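Long-range contacts in conserved Archaeal protein (Sulfolobus acidocaldarius, PDB 4OPC), which reduces the double bonds of the geranylgeranyl chains of archaeal membrane lipid precursors, using a bound FAD, to give saturated archaeols: residues Gly49-Lys54 against Glu93-Ala99; Asp130-Lys134 against Trp281-Ile285; Ile420-Tyr424 against Trp437-Val441; Pro82-Trp88 against Asn364-Lys370. The contacts are given in a common frame with arbitrary orientation. Where two conformers were deposited one is given. Residues are numbered along the deposited sequence.

Contact 1: Gly49-Lys54 against Glu93-Ala99. With FDA (dihydroflavine-adenine dinucleotide), chain B.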
# COMPACT_ATOMS: atom_id res chain seq x y z
N GLY A 49 -4.91 9.51 -2.45
CA GLY A 49 -4.25 10.80 -2.51
C GLY A 49 -3.55 11.05 -3.84
O GLY A 49 -3.23 12.19 -4.16
N ASP A 50 -3.29 9.97 -4.58
CA ASP A 50 -2.76 10.02 -5.95
C ASP A 50 -1.29 10.41 -6.05
O ASP A 50 -0.81 10.76 -7.13
CB ASP A 50 -3.59 10.94 -6.87
CG ASP A 50 -5.03 10.47 -7.04
OD1 ASP A 50 -5.34 9.28 -6.91
OD2 ASP A 50 -5.87 11.35 -7.34
N ALA A 51 -0.57 10.34 -4.94
CA ALA A 51 0.84 10.73 -4.91
C ALA A 51 1.76 9.51 -4.99
O ALA A 51 1.64 8.59 -4.18
CB ALA A 51 1.13 11.51 -3.65
N VAL A 52 2.67 9.50 -5.96
CA VAL A 52 3.57 8.35 -6.13
C VAL A 52 4.98 8.83 -6.46
O VAL A 52 5.16 9.74 -7.27
CB VAL A 52 3.10 7.40 -7.27
CG1 VAL A 52 3.93 6.11 -7.26
CG2 VAL A 52 1.62 7.07 -7.15
N SER A 53 5.98 8.21 -5.84
CA SER A 53 7.38 8.55 -6.08
C SER A 53 7.82 8.23 -7.51
O SER A 53 7.46 7.19 -8.06
CB SER A 53 8.26 7.79 -5.09
OG SER A 53 9.63 7.90 -5.41
N LYS A 54 8.61 9.12 -8.10
CA LYS A 54 9.14 8.91 -9.43
C LYS A 54 10.04 7.67 -9.48
O LYS A 54 10.09 6.96 -10.48
CB LYS A 54 9.90 10.15 -9.89
CG LYS A 54 10.60 10.04 -11.22
CD LYS A 54 11.28 11.37 -11.54
CE LYS A 54 12.28 11.26 -12.68
NZ LYS A 54 13.45 10.39 -12.36
N GLU A 93 11.46 13.44 -5.57
CA GLU A 93 10.66 13.66 -6.77
C GLU A 93 9.51 12.67 -6.91
O GLU A 93 9.68 11.46 -6.69
CB GLU A 93 11.55 13.66 -8.02
CG GLU A 93 12.52 14.84 -8.03
CD GLU A 93 13.35 14.94 -9.30
OE1 GLU A 93 13.24 14.05 -10.18
OE2 GLU A 93 14.12 15.92 -9.42
N GLY A 94 8.34 13.18 -7.26
CA GLY A 94 7.19 12.32 -7.47
C GLY A 94 6.13 12.97 -8.32
O GLY A 94 6.31 14.06 -8.88
N PHE A 95 5.00 12.29 -8.44
CA PHE A 95 3.94 12.73 -9.32
C PHE A 95 2.63 12.77 -8.56
O PHE A 95 2.35 11.87 -7.76
CB PHE A 95 3.77 11.75 -10.48
CG PHE A 95 5.01 11.52 -11.29
CD1 PHE A 95 5.66 12.57 -11.91
CD2 PHE A 95 5.51 10.24 -11.45
CE1 PHE A 95 6.79 12.34 -12.67
CE2 PHE A 95 6.64 10.01 -12.21
CZ PHE A 95 7.28 11.06 -12.81
N GLU A 96 1.84 13.81 -8.80
CA GLU A 96 0.44 13.78 -8.44
C GLU A 96 -0.31 13.39 -9.72
O GLU A 96 -0.34 14.16 -10.69
CB GLU A 96 -0.02 15.15 -7.92
CG GLU A 96 -0.26 15.17 -6.43
CD GLU A 96 -1.36 14.23 -6.00
OE1 GLU A 96 -1.26 13.70 -4.88
OE2 GLU A 96 -2.31 14.03 -6.78
N LEU A 97 -0.87 12.18 -9.71
CA LEU A 97 -1.43 11.58 -10.91
C LEU A 97 -2.93 11.73 -11.02
O LEU A 97 -3.63 11.86 -10.02
CB LEU A 97 -1.13 10.07 -10.91
CG LEU A 97 0.33 9.64 -10.82
CD1 LEU A 97 0.44 8.13 -10.72
CD2 LEU A 97 1.06 10.14 -12.03
N ASN A 98 -3.41 11.69 -12.26
CA ASN A 98 -4.79 11.31 -12.52
C ASN A 98 -4.78 9.78 -12.56
O ASN A 98 -4.43 9.19 -13.57
CB ASN A 98 -5.26 11.89 -13.86
CG ASN A 98 -6.72 11.58 -14.16
OD1 ASN A 98 -7.28 10.58 -13.71
ND2 ASN A 98 -7.35 12.44 -14.96
N ALA A 99 -5.13 9.16 -11.43
CA ALA A 99 -4.97 7.72 -11.28
C ALA A 99 -5.77 6.88 -12.27
O ALA A 99 -5.19 6.00 -12.90
CB ALA A 99 -5.26 7.30 -9.83
PA FDA B . -7.31 -1.39 -5.98
O1A FDA B . -8.32 -1.41 -4.90
O2A FDA B . -6.90 -0.03 -6.54
O5B FDA B . -7.82 -2.27 -7.19
C5B FDA B . -8.50 -3.52 -6.95
C4B FDA B . -9.34 -3.81 -8.16
O4B FDA B . -9.89 -5.13 -8.06
C3B FDA B . -10.53 -2.86 -8.37
O3B FDA B . -10.44 -2.19 -9.63
C2B FDA B . -11.76 -3.77 -8.21
O2B FDA B . -12.84 -3.38 -9.06
C1B FDA B . -11.20 -5.12 -8.60
N9A FDA B . -11.87 -6.30 -8.06
C8A FDA B . -12.05 -6.62 -6.74
N7A FDA B . -12.61 -7.79 -6.54
C5A FDA B . -12.81 -8.28 -7.83
C6A FDA B . -13.32 -9.50 -8.31
N6A FDA B . -13.70 -10.51 -7.52
N1A FDA B . -13.33 -9.68 -9.64
C2A FDA B . -12.91 -8.69 -10.44
N3A FDA B . -12.37 -7.52 -10.10
C4A FDA B . -12.32 -7.39 -8.77
N1 FDA B . -1.14 5.20 -2.06
C2 FDA B . -0.17 5.96 -2.66
O2 FDA B . 0.79 5.45 -3.22
N3 FDA B . -0.34 7.32 -2.65
C4 FDA B . -1.33 8.03 -1.99
O4 FDA B . -1.44 9.24 -2.18
C4X FDA B . -2.26 7.20 -1.33
N5 FDA B . -3.31 7.78 -0.67
C5X FDA B . -4.40 7.02 -0.31
C6 FDA B . -5.58 7.63 0.10
C7 FDA B . -6.72 6.90 0.39
C7M FDA B . -8.00 7.63 0.71
C8 FDA B . -6.68 5.50 0.31
C8M FDA B . -7.93 4.68 0.54
C9 FDA B . -5.49 4.88 -0.09
C9A FDA B . -4.37 5.62 -0.42
N10 FDA B . -3.16 5.02 -0.86
C10 FDA B . -2.18 5.81 -1.42
C1' FDA B . -3.05 3.56 -1.04
C2' FDA B . -3.28 3.17 -2.52
O2' FDA B . -4.42 3.86 -3.04
C3' FDA B . -3.51 1.66 -2.65
O3' FDA B . -2.51 0.99 -1.90
C4' FDA B . -3.45 1.11 -4.08
O4' FDA B . -4.23 1.88 -4.98
C5' FDA B . -3.88 -0.34 -4.12
O5' FDA B . -3.90 -0.80 -5.49
P FDA B . -4.49 -2.24 -5.82
O1P FDA B . -4.36 -2.42 -7.28
O2P FDA B . -3.89 -3.31 -4.91
O3P FDA B . -6.03 -2.17 -5.39
O HOH W 1 -6.97 10.65 -9.71
O HOH W 2 11.68 9.56 -6.59
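K54, D50 and F95 lose the most surface here. K54 stands where strand 51-53 runs into the following helix. Its N donates to E93 O at 2.9 Å, its aliphatic stem packs against the F95 ring, K54 CG lying 3.8 Å from F95 CZ, and its ammonium group pairs with D58. A lysine suits this half-open place, greasy along its length and charged at its tip. F95 fills the buried face shared with V52, where an aromatic ring suits because it also meets F57 and Y64 edge-to-face. Its backbone makes both bonds of a hydrogen-bonded antiparallel pair: V52 N to F95 O is 3.0 Å and F95 N to V52 O is 2.8 Å. Strand 51-53 thereby becomes the edge strand of the eight-stranded mixed sheet, beside strand 87-97, and also meets the flavin. A51 N donates to O4 of the dihydroflavin at 3.1 Å, and A51 O accepts from its N3 at 2.8 Å. D50 O accepts from L97 N at 2.9 Å. An acid suits here: a water links D50 OD2 (2.7 Å) to A99 N (2.9 Å), and K222 forms salt bridges with both D50 OD2 and E96 OE2, which lie 4.5 Å apart.

Contact 2: Asp130-Lys134 against Trp281-Ile285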
# COMPACT_ATOMS: atom_id res chain seq x y z
N ASP A 130 -7.55 -30.56 -5.85
CA ASP A 130 -6.31 -31.24 -5.48
C ASP A 130 -5.27 -30.29 -4.89
O ASP A 130 -4.08 -30.39 -5.17
CB ASP A 130 -5.74 -32.00 -6.69
CG ASP A 130 -6.67 -33.08 -7.19
OD1 ASP A 130 -7.42 -33.64 -6.37
OD2 ASP A 130 -6.65 -33.36 -8.40
N GLY A 131 -5.73 -29.35 -4.07
CA GLY A 131 -4.84 -28.45 -3.36
C GLY A 131 -4.35 -27.25 -4.15
O GLY A 131 -3.57 -26.46 -3.64
N TYR A 132 -4.81 -27.11 -5.39
CA TYR A 132 -4.35 -26.03 -6.25
C TYR A 132 -5.47 -25.10 -6.66
O TYR A 132 -6.59 -25.54 -6.96
CB TYR A 132 -3.77 -26.59 -7.55
CG TYR A 132 -2.33 -26.99 -7.48
CD1 TYR A 132 -1.93 -28.09 -6.75
CD2 TYR A 132 -1.36 -26.27 -8.18
CE1 TYR A 132 -0.60 -28.47 -6.69
CE2 TYR A 132 -0.03 -26.64 -8.13
CZ TYR A 132 0.35 -27.74 -7.39
OH TYR A 132 1.67 -28.13 -7.33
N VAL A 133 -5.17 -23.82 -6.71
CA VAL A 133 -6.03 -22.90 -7.45
C VAL A 133 -5.82 -23.19 -8.92
O VAL A 133 -4.68 -23.26 -9.40
CB VAL A 133 -5.67 -21.44 -7.16
CG1 VAL A 133 -6.45 -20.51 -8.08
CG2 VAL A 133 -5.93 -21.12 -5.69
N LYS A 134 -6.92 -23.38 -9.65
CA LYS A 134 -6.84 -23.77 -11.06
C LYS A 134 -7.56 -22.80 -11.99
O LYS A 134 -7.66 -23.06 -13.19
CB LYS A 134 -7.36 -25.20 -11.25
CG LYS A 134 -6.49 -26.24 -10.54
CD LYS A 134 -6.58 -27.59 -11.20
CE LYS A 134 -5.60 -28.58 -10.59
NZ LYS A 134 -5.75 -29.93 -11.21
N TRP A 281 0.99 -19.34 -3.19
CA TRP A 281 0.60 -20.69 -2.82
C TRP A 281 0.38 -21.47 -4.12
O TRP A 281 0.71 -20.98 -5.20
CB TRP A 281 -0.66 -20.64 -1.95
CG TRP A 281 -0.89 -21.89 -1.18
CD1 TRP A 281 -1.90 -22.79 -1.37
CD2 TRP A 281 -0.08 -22.40 -0.12
NE1 TRP A 281 -1.77 -23.83 -0.48
CE2 TRP A 281 -0.67 -23.61 0.30
CE3 TRP A 281 1.08 -21.95 0.52
CZ2 TRP A 281 -0.13 -24.38 1.33
CZ3 TRP A 281 1.61 -22.71 1.55
CH2 TRP A 281 1.00 -23.92 1.94
N ASN A 282 -0.14 -22.69 -4.02
CA ASN A 282 -0.32 -23.52 -5.21
C ASN A 282 -1.28 -22.88 -6.20
O ASN A 282 -2.47 -22.75 -5.92
CB ASN A 282 -0.87 -24.90 -4.85
CG ASN A 282 -0.03 -25.66 -3.84
OD1 ASN A 282 1.20 -25.53 -3.79
ND2 ASN A 282 -0.69 -26.48 -3.04
N GLY A 283 -0.76 -22.48 -7.36
CA GLY A 283 -1.58 -21.89 -8.41
C GLY A 283 -2.00 -20.45 -8.21
O GLY A 283 -2.86 -19.97 -8.96
N ILE A 284 -1.42 -19.74 -7.23
CA ILE A 284 -1.89 -18.39 -6.94
C ILE A 284 -0.80 -17.50 -6.36
O ILE A 284 0.02 -17.94 -5.54
CB ILE A 284 -3.11 -18.42 -5.99
CG1 ILE A 284 -3.63 -17.01 -5.73
CG2 ILE A 284 -2.78 -19.17 -4.69
CD1 ILE A 284 -5.01 -16.98 -5.04
N ILE A 285 -0.80 -16.24 -6.80
CA ILE A 285 0.02 -15.19 -6.20
C ILE A 285 -0.91 -14.04 -5.84
O ILE A 285 -1.86 -13.75 -6.58
CB ILE A 285 1.12 -14.72 -7.17
CG1 ILE A 285 2.23 -15.77 -7.24
CG2 ILE A 285 1.67 -13.33 -6.78
CD1 ILE A 285 3.27 -15.48 -8.32
O HOH W 3 -3.35 -26.25 -0.86
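W281 opens a type II turn that runs to I284, held by W281 N to I284 O at 2.9 Å and I284 N to W281 O at 3.2 Å. Its indole NE1 reaches the other segment through a water, 2.9 Å from NE1 and 2.8 Å from G131 O. N282 comes next and gives the most surface to the contact. Its ND2 donates to G131 O at 2.9 Å, its backbone O accepts from V133 N at 3.0 Å, and its CB lies over the face of the Y132 ring, 3.6 Å from the centroid, a CH-pi contact. An asparagine can do this while its OD1 takes a bond from A327 N. G283 follows with positive phi, as the third position of a type II turn requires; a CB here would also collide with V133 O, which instead receives a CA-H...O contact from G283 CA at 3.5 Å. I284 then enters its strand, and its CG2 meets V133 CG2 at 3.8 Å, a small apolar contact beside the polar links. The arrangement is a beta hairpin, strands 280-281 and 284-286 at the edge of the six-stranded sheet of the Rossmann-type FAD-binding fold, whose tight turn docks on the start of strand 132-140 in the neighbouring four-stranded sheet.

Contact 3: Ile420-Tyr424 against Trp437-Val441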
# COMPACT_ATOMS: atom_id res chain seq x y z
N ILE A 420 13.08 -7.47 13.64
CA ILE A 420 12.13 -7.94 12.65
C ILE A 420 12.72 -7.84 11.23
O ILE A 420 12.50 -8.73 10.41
CB ILE A 420 10.74 -7.25 12.79
CG1 ILE A 420 9.64 -8.12 12.18
CG2 ILE A 420 10.75 -5.85 12.20
CD1 ILE A 420 8.24 -7.58 12.42
N LYS A 421 13.52 -6.81 10.97
CA LYS A 421 14.13 -6.67 9.65
C LYS A 421 15.02 -7.88 9.36
O LYS A 421 14.97 -8.44 8.26
CB LYS A 421 14.93 -5.38 9.52
CG LYS A 421 15.35 -5.06 8.09
CD LYS A 421 14.67 -3.80 7.58
CE LYS A 421 15.23 -3.37 6.24
NZ LYS A 421 16.66 -2.99 6.34
N GLU A 422 15.80 -8.27 10.36
CA GLU A 422 16.67 -9.44 10.26
C GLU A 422 15.89 -10.74 10.02
O GLU A 422 16.32 -11.58 9.24
CB GLU A 422 17.56 -9.57 11.50
CG GLU A 422 18.60 -8.47 11.60
CD GLU A 422 19.40 -8.54 12.89
OE1 GLU A 422 19.09 -9.39 13.74
OE2 GLU A 422 20.35 -7.74 13.04
N LEU A 423 14.75 -10.90 10.69
CA LEU A 423 13.90 -12.06 10.44
C LEU A 423 13.46 -12.08 8.98
O LEU A 423 13.43 -13.13 8.35
CB LEU A 423 12.67 -12.06 11.35
CG LEU A 423 12.82 -12.71 12.72
CD1 LEU A 423 11.57 -12.50 13.54
CD2 LEU A 423 13.11 -14.20 12.56
N TYR A 424 13.09 -10.91 8.46
CA TYR A 424 12.67 -10.83 7.06
C TYR A 424 13.81 -11.03 6.07
O TYR A 424 13.59 -11.60 5.00
CB TYR A 424 11.88 -9.55 6.79
CG TYR A 424 10.44 -9.70 7.18
CD1 TYR A 424 10.07 -9.79 8.53
CD2 TYR A 424 9.45 -9.83 6.22
CE1 TYR A 424 8.75 -9.95 8.89
CE2 TYR A 424 8.12 -9.99 6.57
CZ TYR A 424 7.78 -10.05 7.91
OH TYR A 424 6.46 -10.23 8.26
N TRP A 437 8.84 -19.78 11.00
CA TRP A 437 9.26 -18.40 10.79
C TRP A 437 8.14 -17.43 11.17
O TRP A 437 8.37 -16.45 11.89
CB TRP A 437 9.70 -18.20 9.34
CG TRP A 437 10.00 -16.79 8.97
CD1 TRP A 437 11.19 -16.13 9.13
CD2 TRP A 437 9.10 -15.85 8.38
NE1 TRP A 437 11.09 -14.84 8.65
CE2 TRP A 437 9.81 -14.64 8.19
CE3 TRP A 437 7.77 -15.92 7.96
CZ2 TRP A 437 9.23 -13.51 7.63
CZ3 TRP A 437 7.20 -14.79 7.40
CH2 TRP A 437 7.92 -13.61 7.24
N ARG A 438 6.92 -17.72 10.71
CA ARG A 438 5.76 -16.90 11.04
C ARG A 438 5.57 -16.78 12.55
O ARG A 438 5.25 -15.70 13.06
CB ARG A 438 4.50 -17.48 10.37
CG ARG A 438 3.21 -16.73 10.67
CD ARG A 438 2.03 -17.37 9.93
NE ARG A 438 1.86 -18.76 10.32
CZ ARG A 438 1.70 -19.78 9.48
NH1 ARG A 438 1.67 -19.59 8.17
NH2 ARG A 438 1.56 -21.01 9.96
N ARG A 439 5.76 -17.88 13.28
CA ARG A 439 5.60 -17.85 14.72
C ARG A 439 6.67 -16.97 15.37
O ARG A 439 6.38 -16.26 16.34
CB ARG A 439 5.60 -19.27 15.31
CG ARG A 439 4.37 -20.08 14.88
CD ARG A 439 4.27 -21.43 15.59
NE ARG A 439 5.25 -22.39 15.10
CZ ARG A 439 5.05 -23.21 14.08
NH1 ARG A 439 3.90 -23.18 13.41
NH2 ARG A 439 6.00 -24.06 13.71
N GLU A 440 7.88 -16.98 14.83
CA GLU A 440 8.92 -16.07 15.31
C GLU A 440 8.52 -14.61 15.12
O GLU A 440 8.71 -13.78 16.02
CB GLU A 440 10.24 -16.32 14.59
CG GLU A 440 10.96 -17.59 14.95
CD GLU A 440 12.34 -17.65 14.33
OE1 GLU A 440 12.46 -18.21 13.22
OE2 GLU A 440 13.29 -17.12 14.94
N VAL A 441 7.97 -14.29 13.96
CA VAL A 441 7.57 -12.92 13.67
C VAL A 441 6.42 -12.50 14.59
O VAL A 441 6.46 -11.41 15.19
CB VAL A 441 7.15 -12.74 12.20
CG1 VAL A 441 6.63 -11.32 11.97
CG2 VAL A 441 8.32 -13.04 11.27
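Apolar packing makes up most of this contact between helices 410-425 and 434-452, whose short segments run nearly antiparallel at 169° with their axes 10.6 Å apart. L423 gives up the most surface: its CD1 lies 4.0 Å from V441 CG2, and its CD2 is 4.4 Å from W437 CD1. V441, compact and beta-branched, also receives I420, with CD1 of I420 4.1 Å from CG1 of V441, and touches the tyrosine ring through its CG2, 3.9 Å from Y424 CE1.

The aromatic contact is T-shaped. The edge of the W437 six-membered ring points to the face of Y424, with centroids 4.9 Å apart and planes at 69°; W437 CH2 comes to 3.6 Å of Y424 CZ. Beyond the pair, Y427 makes a second edge-to-face contact with W437, and Y424 packs on A343 and A346 of helix 332-357.

A single hydrogen bond joins the two segments, from W437 NE1 to L423 O at 2.9 Å. This carbonyl lies near the end of its helix, where backbone acceptors begin to lack amide partners within the helix. The exposed E440 carboxylate merely borders L423, E440 OE2 being 3.8 Å from L423 CD2.

Tryptophan therefore serves two ends at once: its broad hydrocarbon surface joins the buried packing of this helical hairpin, while its lone polar group is satisfied by the backbone of the partner helix rather than buried without a partner.

Contact 4: Pro82-Trp88 against Asn364-Lys370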
# COMPACT_ATOMS: atom_id res chain seq x y z
N PRO A 82 1.55 18.63 15.29
CA PRO A 82 0.17 18.94 15.70
C PRO A 82 -0.08 20.41 15.96
O PRO A 82 -1.13 20.91 15.55
CB PRO A 82 0.01 18.10 16.96
CG PRO A 82 0.86 16.88 16.69
CD PRO A 82 2.06 17.40 15.92
N ASP A 83 0.85 21.10 16.62
CA ASP A 83 0.67 22.53 16.87
C ASP A 83 1.04 23.44 15.70
O ASP A 83 0.92 24.67 15.79
CB ASP A 83 1.38 22.97 18.17
CG ASP A 83 2.91 22.80 18.13
OD1 ASP A 83 3.51 22.66 17.05
OD2 ASP A 83 3.52 22.85 19.22
N MET A 84 1.48 22.82 14.61
CA MET A 84 1.88 23.49 13.37
C MET A 84 3.04 24.45 13.55
O MET A 84 3.34 25.25 12.66
CB MET A 84 0.69 24.19 12.71
CG MET A 84 -0.36 23.22 12.22
SD MET A 84 -1.64 24.09 11.31
CE MET A 84 -2.73 22.74 10.91
N GLN A 85 3.71 24.36 14.69
CA GLN A 85 4.87 25.21 14.94
C GLN A 85 6.17 24.64 14.37
O GLN A 85 7.15 25.37 14.22
CB GLN A 85 5.01 25.52 16.44
CG GLN A 85 3.81 26.28 17.01
CD GLN A 85 3.96 26.58 18.48
OE1 GLN A 85 5.08 26.65 18.99
NE2 GLN A 85 2.84 26.74 19.17
N THR A 86 6.19 23.36 14.04
CA THR A 86 7.38 22.78 13.46
C THR A 86 7.03 22.04 12.16
O THR A 86 6.18 21.15 12.16
CB THR A 86 8.08 21.80 14.42
OG1 THR A 86 8.32 22.44 15.68
CG2 THR A 86 9.41 21.36 13.83
N VAL A 87 7.70 22.42 11.08
CA VAL A 87 7.53 21.77 9.79
C VAL A 87 8.85 21.16 9.36
O VAL A 87 9.87 21.85 9.28
CB VAL A 87 7.07 22.77 8.71
CG1 VAL A 87 6.97 22.08 7.35
CG2 VAL A 87 5.73 23.37 9.09
N TRP A 88 8.84 19.86 9.12
CA TRP A 88 10.00 19.16 8.58
C TRP A 88 9.85 19.03 7.07
O TRP A 88 8.80 18.63 6.56
CB TRP A 88 10.12 17.77 9.21
CG TRP A 88 10.68 17.76 10.61
CD1 TRP A 88 11.06 18.84 11.36
CD2 TRP A 88 10.90 16.61 11.44
NE1 TRP A 88 11.51 18.43 12.60
CE2 TRP A 88 11.43 17.06 12.66
CE3 TRP A 88 10.71 15.23 11.25
CZ2 TRP A 88 11.76 16.19 13.70
CZ3 TRP A 88 11.04 14.37 12.28
CH2 TRP A 88 11.56 14.85 13.49
N ASN A 364 4.82 17.14 19.15
CA ASN A 364 5.24 18.54 19.17
C ASN A 364 6.64 18.71 19.76
O ASN A 364 7.47 19.44 19.21
CB ASN A 364 4.27 19.39 19.98
CG ASN A 364 2.96 19.62 19.25
OD1 ASN A 364 2.92 19.66 18.02
ND2 ASN A 364 1.88 19.78 20.00
N TYR A 365 6.89 18.04 20.88
CA TYR A 365 8.17 18.14 21.57
C TYR A 365 9.29 17.54 20.73
O TYR A 365 10.34 18.17 20.55
CB TYR A 365 8.07 17.43 22.91
CG TYR A 365 9.30 17.55 23.76
CD1 TYR A 365 9.51 18.68 24.54
CD2 TYR A 365 10.24 16.53 23.81
CE1 TYR A 365 10.63 18.79 25.35
CE2 TYR A 365 11.36 16.63 24.62
CZ TYR A 365 11.55 17.76 25.37
OH TYR A 365 12.66 17.87 26.18
N GLY A 366 9.08 16.33 20.24
CA GLY A 366 10.08 15.62 19.47
C GLY A 366 10.44 16.36 18.19
O GLY A 366 11.61 16.44 17.82
N MET A 367 9.44 16.91 17.51
CA MET A 367 9.72 17.67 16.29
C MET A 367 10.42 18.99 16.58
O MET A 367 11.40 19.34 15.92
CB MET A 367 8.44 17.89 15.49
CG MET A 367 7.91 16.59 14.90
SD MET A 367 6.52 16.79 13.77
CE MET A 367 7.31 17.68 12.43
N LYS A 368 9.93 19.72 17.58
CA LYS A 368 10.54 21.01 17.91
C LYS A 368 11.99 20.85 18.37
O LYS A 368 12.85 21.67 18.01
CB LYS A 368 9.73 21.75 18.97
CG LYS A 368 10.38 23.06 19.42
CD LYS A 368 9.41 23.95 20.18
CE LYS A 368 8.34 24.52 19.26
NZ LYS A 368 7.42 25.43 20.01
N LYS A 369 12.26 19.81 19.15
CA LYS A 369 13.59 19.59 19.70
C LYS A 369 14.51 18.85 18.73
O LYS A 369 15.67 18.58 19.07
CB LYS A 369 13.53 18.80 21.02
CG LYS A 369 12.78 19.50 22.14
CD LYS A 369 13.64 20.54 22.84
CE LYS A 369 12.89 21.16 24.01
NZ LYS A 369 13.70 22.17 24.75
N LYS A 370 13.99 18.53 17.55
CA LYS A 370 14.77 17.81 16.54
C LYS A 370 15.30 16.48 17.07
O LYS A 370 16.49 16.18 16.97
CB LYS A 370 15.93 18.67 16.02
CG LYS A 370 15.50 19.79 15.10
CD LYS A 370 14.74 19.24 13.90
CE LYS A 370 15.59 18.26 13.10
NZ LYS A 370 14.77 17.50 12.12
O HOH W 4 6.35 21.73 17.36
O HOH W 5 5.86 22.83 20.30
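Near the tail of the bound phospholipid, the loop leading into strand 87-97 packs on the last turns of helix 360-368, which closes in a Schellman motif at K370. The side chain of W88 is about 4 Å from the bound phospholipid (PGT) at the nearest atoms. M367 CE sits over one face of its indole, 3.9 Å from the centroid of the W88 five-membered ring, a CH-pi contact; M367 SD, 5.0 Å from the centroid of the W88 six-membered ring, adds a Met-aromatic contact. Over the opposite face lies K370 NZ, 3.7 Å from the five-membered ring centroid, a cation-pi contact; this ammonium also donates to I372 O. W88 NE1 makes a weak hydrogen bond to M367 O at 3.4 Å.

In the loop, D83 N donates to N364 OD1 at 2.9 Å, and D83 OD1 accepts from Q85 N at 2.9 Å, forming an Asx turn; D83 OD1 is also hydrogen-bonded to S81 OG. One water joins D83 OD1 (3.0 Å), T86 OG1 (2.7 Å) and N364 O (3.1 Å), and K368 NZ reaches Q85 OE1 at 2.8 Å. The buried tryptophan thus takes a methyl on one face and a cation on the other, while amides, K368 and waters link the more exposed loop.

Contacts 1 and 4 belong to the same eight-stranded sheet and use the two ends of strand 87-97, with centres 26 Å apart: contact 1 borders the flavin, contact 4 the region of the lipid tail. Their segments alternate along the sequence, and helix 360-368 packs on the strand whose other end pairs with the flavin-contacting strand 51-53. Contact 2 falls between the two halves of contact 4 in sequence yet lies 50 Å from it, centre to centre, where the six- and four-stranded sheets meet. Contact 3, last in the chain, pairs the final two helices; its nearest atoms are about 7 Å from contact 2. Contacts 1 and 4 thus concern the sheet lined by flavin and lipid, contact 2 the other two sheets.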